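Local coordinates for predicted protein (Acinetobacter sp. RUH2624, PDB 4MEA) that probably acts as a secreted Cif-type epoxide hydrolase, opening epoxide rings with an alpha/beta hydrolase fold, at residues 189-192 / 193-197; 230-233 / 234-237. One frame throughout, in Å; residues are numbered along the deposited sequence.

Interaction 1 of 2, residues 189-192 / 193-197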
ATOM      1  N   GLY A 189       6.720   0.909   9.044  1.00  9.01           N
ATOM      2  CA  GLY A 189       8.029   0.583   9.598  1.00 10.65           C
ATOM      3  C   GLY A 189       9.135   0.881   8.600  1.00  6.99           C
ATOM      4  O   GLY A 189       9.060   1.862   7.858  1.00  9.24           O
ATOM      5  N   ASP A 190      10.165   0.039   8.575  1.00  5.94           N
ATOM      6  CA  ASP A 190      11.245   0.181   7.599  1.00  6.68           C
ATOM      7  C   ASP A 190      11.169  -0.902   6.514  1.00 12.05           C
ATOM      8  O   ASP A 190      12.168  -1.222   5.855  1.00  6.92           O
ATOM      9  CB  ASP A 190      12.625   0.194   8.284  1.00 10.88           C
ATOM     10  CG  ASP A 190      12.941  -1.102   9.021  1.00 14.85           C
ATOM     11  OD1 ASP A 190      12.035  -1.944   9.202  1.00 10.76           O
ATOM     12  OD2 ASP A 190      14.110  -1.271   9.439  1.00 16.33           O
ATOM     13  N   ILE A 191       9.969  -1.444   6.331  1.00 10.07           N
ATOM     14  CA  ILE A 191       9.731  -2.542   5.400  1.00  9.08           C
ATOM     15  C   ILE A 191       9.960  -2.154   3.936  1.00  8.72           C
ATOM     16  O   ILE A 191      10.594  -2.900   3.183  1.00  6.38           O
ATOM     17  CB  ILE A 191       8.304  -3.135   5.591  1.00  4.66           C
ATOM     18  CG1 ILE A 191       8.112  -3.600   7.041  1.00  6.48           C
ATOM     19  CG2 ILE A 191       8.068  -4.292   4.625  1.00  7.00           C
ATOM     20  CD1 ILE A 191       9.084  -4.673   7.481  1.00  8.91           C
ATOM     21  N   ALA A 192       9.441  -1.003   3.521  1.00  8.22           N
ATOM     22  CA  ALA A 192       9.660  -0.556   2.145  1.00 10.48           C
ATOM     23  C   ALA A 192      11.158  -0.364   1.916  1.00 11.02           C
ATOM     24  O   ALA A 192      11.714  -0.826   0.923  1.00  4.20           O
ATOM     25  CB  ALA A 192       8.908   0.738   1.857  1.00  6.71           C
ATOM     26  N   GLU A 193      11.808   0.319   2.845  1.00  4.61           N
ATOM     27  CA  GLU A 193      13.252   0.525   2.737  1.00  6.13           C
ATOM     28  C   GLU A 193      13.992  -0.798   2.524  1.00 10.51           C
ATOM     29  O   GLU A 193      14.791  -0.935   1.594  1.00  8.58           O
ATOM     30  CB  GLU A 193      13.794   1.218   3.985  1.00  6.49           C
ATOM     31  CG  GLU A 193      15.322   1.217   4.046  1.00  8.88           C
ATOM     32  CD  GLU A 193      15.848   1.660   5.391  1.00 13.82           C
ATOM     33  OE1 GLU A 193      15.082   2.300   6.156  1.00 10.11           O
ATOM     34  OE2 GLU A 193      17.027   1.362   5.683  1.00 13.46           O
ATOM     35  N   LYS A 194      13.722  -1.767   3.394  1.00  8.60           N
ATOM     36  CA  LYS A 194      14.399  -3.063   3.340  1.00  9.65           C
ATOM     37  C   LYS A 194      14.042  -3.883   2.093  1.00 12.31           C
ATOM     38  O   LYS A 194      14.925  -4.467   1.446  1.00  7.54           O
ATOM     39  CB  LYS A 194      14.116  -3.867   4.613  1.00  5.49           C
ATOM     40  CG  LYS A 194      14.890  -3.398   5.852  1.00 11.28           C
ATOM     41  CD  LYS A 194      14.594  -4.323   7.026  1.00  6.58           C
ATOM     42  CE  LYS A 194      15.490  -4.053   8.216  1.00  9.98           C
ATOM     43  NZ  LYS A 194      15.205  -5.026   9.285  1.00 10.83           N
ATOM     44  N   GLN A 195      12.755  -3.936   1.752  1.00  5.84           N
ATOM     45  CA  GLN A 195      12.334  -4.736   0.604  1.00  5.71           C
ATOM     46  C   GLN A 195      12.854  -4.144  -0.702  1.00  8.42           C
ATOM     47  O   GLN A 195      13.335  -4.867  -1.578  1.00 11.25           O
ATOM     48  CB  GLN A 195      10.815  -4.869   0.554  1.00  3.90           C
ATOM     49  CG  GLN A 195      10.250  -5.774   1.647  1.00  5.60           C
ATOM     50  CD  GLN A 195       8.778  -6.048   1.463  1.00 10.17           C
ATOM     51  OE1 GLN A 195       8.014  -5.166   1.086  1.00 11.05           O
ATOM     52  NE2 GLN A 195       8.376  -7.279   1.718  1.00  6.99           N
ATOM     53  N   ILE A 196      12.741  -2.827  -0.831  1.00  8.66           N
ATOM     54  CA  ILE A 196      13.159  -2.156  -2.056  1.00  7.39           C
ATOM     55  C   ILE A 196      14.682  -2.180  -2.208  1.00  8.72           C
ATOM     56  O   ILE A 196      15.191  -2.366  -3.317  1.00  9.02           O
ATOM     57  CB  ILE A 196      12.567  -0.734  -2.156  1.00  9.73           C
ATOM     58  CG1 ILE A 196      11.040  -0.831  -2.316  1.00  8.20           C
ATOM     59  CG2 ILE A 196      13.163   0.009  -3.345  1.00  8.24           C
ATOM     60  CD1 ILE A 196      10.287   0.498  -2.183  1.00  9.32           C
ATOM     61  N   ALA A 197      15.415  -2.028  -1.103  1.00  6.09           N
ATOM     62  CA  ALA A 197      16.877  -2.091  -1.176  1.00  8.03           C
ATOM     63  C   ALA A 197      17.353  -3.429  -1.733  1.00 11.71           C
ATOM     64  O   ALA A 197      18.418  -3.508  -2.353  1.00 11.94           O
ATOM     65  CB  ALA A 197      17.526  -1.822   0.205  1.00  5.17           C
TER
HETATM   66  O   HOH W   1      10.680   1.864   4.838  1.00  6.48           O
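Asp190 and Lys194 cross at an angle, and the carboxylate meets the lysine's last methylene more closely than its ammonium: Asp190 OD2 lies 3.3 Å from Lys194 CE, while the salt bridge from Asp190 OD2 to Lys194 NZ is long at 3.9 Å. Asp190 CG sits between its backbone N and carbonyl carbon (chi1 62°), which turns the carboxylate across the end of a lysine chain that runs extended past CG. Ser8 of the second subunit hydrogen-bonds both Asp190 OD1 and Lys194 NZ, so each charged group also has a partner across the interface.

One residue on, Ile191 offers its CG2 branch to the amide of Gln195, with CG2 3.6 Å from Gln195 OE1. The same OE1 is hydrogen-bonded to Tyr185 OH of the same chain. Ala192 and Ile196 make a lighter apolar touch, Ala192 CB to Ile196 CD1 at 4.3 Å.

Beneath these pairs the first turn of the helix closes in regular i to i+4 fashion: Lys194 N bonds Asp190 O at 3.0 Å, Gln195 N bonds Ile191 O at 2.8 Å, and Ile196 N bonds Ala192 O at 2.9 Å. Asp190 is the N-cap residue, though its side chain caps no amide; a water accepts from Glu193 N instead.

Glu193, CG anti to its backbone N, extends past Asp190, with Glu193 OE1 3.9 Å from Asp190 CB, and its OE2 forms a salt bridge with Arg233. Helix 191-198 starts at the subunit interface with Ile191 on Tyr206 of the second subunit, while Ala192 and Ile196 pack on Phe240 of helix 233-244 and Tyr185 of helix 181-185, and Ile196 also reaches Phe203 and Phe204 of helix 200-211.

Interaction 2 of 2, residues 230-233 / 234-237; sequences YSTR and DKLK
Leu236 folds back from the first turn of helix 233-244 onto the loop that leads into it, laying CD2 3.5 Å from the carbonyl oxygen of Tyr230. Its CG lies anti to its own carbonyl carbon (chi1 -69°), and both methyls end up beside that oxygen. Tyr230 O is buried by this cover and has no hydrogen-bonding partner in the model. The tyrosine adds an apolar touch of its own, Tyr230 CB to Leu236 CD2 at 4.3 Å, while its ring leads off elsewhere: it meets Phe204 with the planes inclined at about 40°, touches His65 and Leu95, and gives its hydroxyl a hydrogen bond with the backbone O of Ser69.

The helix belongs to the run of helices between strands 151-157 and 267-272, where alpha/beta hydrolases of the epoxide hydrolase type carry their cap. Thr232 is its N-cap residue. The hydroxyl makes no capping bond to an amide; Thr232 OG1 donates to Asp234 OD1 at 2.6 Å, meeting it nearly along the C-O axis, and the two side chains run side by side. The first turn closes through Leu236 N to Thr232 O, 3.0 Å and almost straight at 167°.

Arg233 takes part mainly through its backbone and the base of its side chain. Arg233 O receives Lys237 N at 2.7 Å and also has Lys237 CB beside it at 3.2 Å. Beyond CB the arginine chain bends at chi2 and chi3 and turns away to Glu193, while Lys235, kinked at chi2, passes CG by Thr232 OG1 at 3.5 Å and sends NZ to the backbone oxygens of Gly94 and Gly96.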
ATOM      1  N   TYR A 230      18.331   5.948  -5.963  1.00 10.70           N
ATOM      2  CA  TYR A 230      17.469   5.368  -4.925  1.00  6.09           C
ATOM      3  C   TYR A 230      17.838   3.903  -4.672  1.00 12.31           C
ATOM      4  O   TYR A 230      16.983   3.082  -4.337  1.00 15.67           O
ATOM      5  CB  TYR A 230      15.993   5.461  -5.349  1.00  8.68           C
ATOM      6  CG  TYR A 230      15.453   6.868  -5.317  1.00  7.11           C
ATOM      7  CD1 TYR A 230      14.838   7.373  -4.169  1.00 10.19           C
ATOM      8  CD2 TYR A 230      15.571   7.706  -6.426  1.00 10.45           C
ATOM      9  CE1 TYR A 230      14.356   8.675  -4.124  1.00  9.74           C
ATOM     10  CE2 TYR A 230      15.092   9.009  -6.392  1.00  9.82           C
ATOM     11  CZ  TYR A 230      14.488   9.488  -5.248  1.00  7.25           C
ATOM     12  OH  TYR A 230      14.011  10.779  -5.215  1.00  8.40           O
ATOM     13  N   SER A 231      19.117   3.576  -4.834  1.00 12.25           N
ATOM     14  CA  SER A 231      19.526   2.179  -4.854  1.00 11.49           C
ATOM     15  C   SER A 231      20.172   1.701  -3.557  1.00 12.13           C
ATOM     16  O   SER A 231      20.621   0.557  -3.486  1.00 19.09           O
ATOM     17  CB  SER A 231      20.459   1.913  -6.038  1.00  7.06           C
ATOM     18  OG  SER A 231      21.651   2.690  -5.939  1.00 11.43           O
ATOM     19  N   THR A 232      20.222   2.562  -2.542  1.00  9.60           N
ATOM     20  CA  THR A 232      20.800   2.190  -1.253  1.00 13.43           C
ATOM     21  C   THR A 232      19.833   2.449  -0.099  1.00 19.37           C
ATOM     22  O   THR A 232      18.948   3.304  -0.206  1.00 13.82           O
ATOM     23  CB  THR A 232      22.131   2.941  -0.999  1.00 13.17           C
ATOM     24  OG1 THR A 232      21.929   4.342  -1.197  1.00 14.13           O
ATOM     25  CG2 THR A 232      23.207   2.471  -1.977  1.00 14.66           C
ATOM     26  N   ARG A 233      20.000   1.708   1.001  1.00 12.17           N
ATOM     27  CA  ARG A 233      19.138   1.881   2.174  1.00 10.21           C
ATOM     28  C   ARG A 233      19.111   3.322   2.681  1.00 16.12           C
ATOM     29  O   ARG A 233      18.062   3.819   3.110  1.00 13.81           O
ATOM     30  CB  ARG A 233      19.564   0.964   3.332  1.00 16.22           C
ATOM     31  CG  ARG A 233      19.663  -0.520   3.017  1.00 20.19           C
ATOM     32  CD  ARG A 233      18.567  -1.355   3.668  1.00 25.64           C
ATOM     33  NE  ARG A 233      18.171  -0.955   5.024  1.00 19.96           N
ATOM     34  CZ  ARG A 233      18.411  -1.658   6.133  1.00 17.93           C
ATOM     35  NH1 ARG A 233      19.080  -2.799   6.081  1.00 19.31           N
ATOM     36  NH2 ARG A 233      17.977  -1.219   7.307  1.00 16.11           N
ATOM     37  N   ASP A 234      20.261   3.995   2.670  1.00 11.36           N
ATOM     38  CA  ASP A 234      20.292   5.352   3.223  1.00 17.51           C
ATOM     39  C   ASP A 234      19.422   6.300   2.402  1.00 18.87           C
ATOM     40  O   ASP A 234      18.714   7.133   2.961  1.00 19.60           O
ATOM     41  CB  ASP A 234      21.720   5.894   3.362  1.00 21.72           C
ATOM     42  CG  ASP A 234      22.379   6.160   2.019  1.00 42.78           C
ATOM     43  OD1 ASP A 234      22.325   5.266   1.148  1.00 51.10           O
ATOM     44  OD2 ASP A 234      22.948   7.263   1.833  1.00 39.43           O
ATOM     45  N   LYS A 235      19.466   6.167   1.080  1.00  7.85           N
ATOM     46  CA  LYS A 235      18.645   7.016   0.219  1.00 14.01           C
ATOM     47  C   LYS A 235      17.155   6.659   0.344  1.00 11.88           C
ATOM     48  O   LYS A 235      16.295   7.534   0.360  1.00 15.84           O
ATOM     49  CB  LYS A 235      19.121   6.925  -1.231  1.00 13.04           C
ATOM     50  CG  LYS A 235      20.498   7.559  -1.462  1.00  9.94           C
ATOM     51  CD  LYS A 235      20.424   9.088  -1.307  1.00  7.17           C
ATOM     52  CE  LYS A 235      21.802   9.694  -0.986  1.00 13.38           C
ATOM     53  NZ  LYS A 235      21.723  11.178  -0.809  1.00 11.23           N
ATOM     54  N   LEU A 236      16.853   5.370   0.432  1.00  8.92           N
ATOM     55  CA  LEU A 236      15.474   4.929   0.619  1.00 13.59           C
ATOM     56  C   LEU A 236      14.952   5.337   1.985  1.00 11.39           C
ATOM     57  O   LEU A 236      13.812   5.779   2.111  1.00 10.90           O
ATOM     58  CB  LEU A 236      15.364   3.415   0.439  1.00  8.55           C
ATOM     59  CG  LEU A 236      15.595   2.960  -1.002  1.00 10.71           C
ATOM     60  CD1 LEU A 236      15.796   1.458  -1.060  1.00  5.19           C
ATOM     61  CD2 LEU A 236      14.422   3.399  -1.901  1.00  8.45           C
ATOM     62  N   LYS A 237      15.785   5.207   3.013  1.00  6.47           N
ATOM     63  CA  LYS A 237      15.365   5.640   4.348  1.00 15.19           C
ATOM     64  C   LYS A 237      14.934   7.117   4.345  1.00 11.51           C
ATOM     65  O   LYS A 237      13.884   7.472   4.884  1.00 10.80           O
ATOM     66  CB  LYS A 237      16.472   5.413   5.378  1.00 10.77           C
ATOM     67  CG  LYS A 237      16.033   5.668   6.821  1.00 12.27           C
ATOM     68  CD  LYS A 237      17.193   5.478   7.792  1.00 19.39           C
ATOM     69  CE  LYS A 237      16.711   5.583   9.237  1.00 34.69           C
ATOM     70  NZ  LYS A 237      17.730   5.089  10.206  1.00 42.86           N
TER

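Overall arrangement
Both contacts are N-terminal first turns of neighbouring helices, 191-198 and 233-244, with centres about 9 Å apart on the same side of the chain's centre. Interaction 1 is the more buried and faces the second subunit, where Ser8 of that subunit bonds Asp190 and Lys194; interaction 2 is partly exposed, touches no other chain and keeps its hydroxyl-carboxylate bond near the surface, with Leu236 and Tyr230 inside. The two turns are joined directly by the salt bridge from Glu193 OE2 to Arg233 NE, 2.7 Å, flanked by packing of Ala197 CB on Arg233 CD and of Leu236 CD1 against Ala197 N.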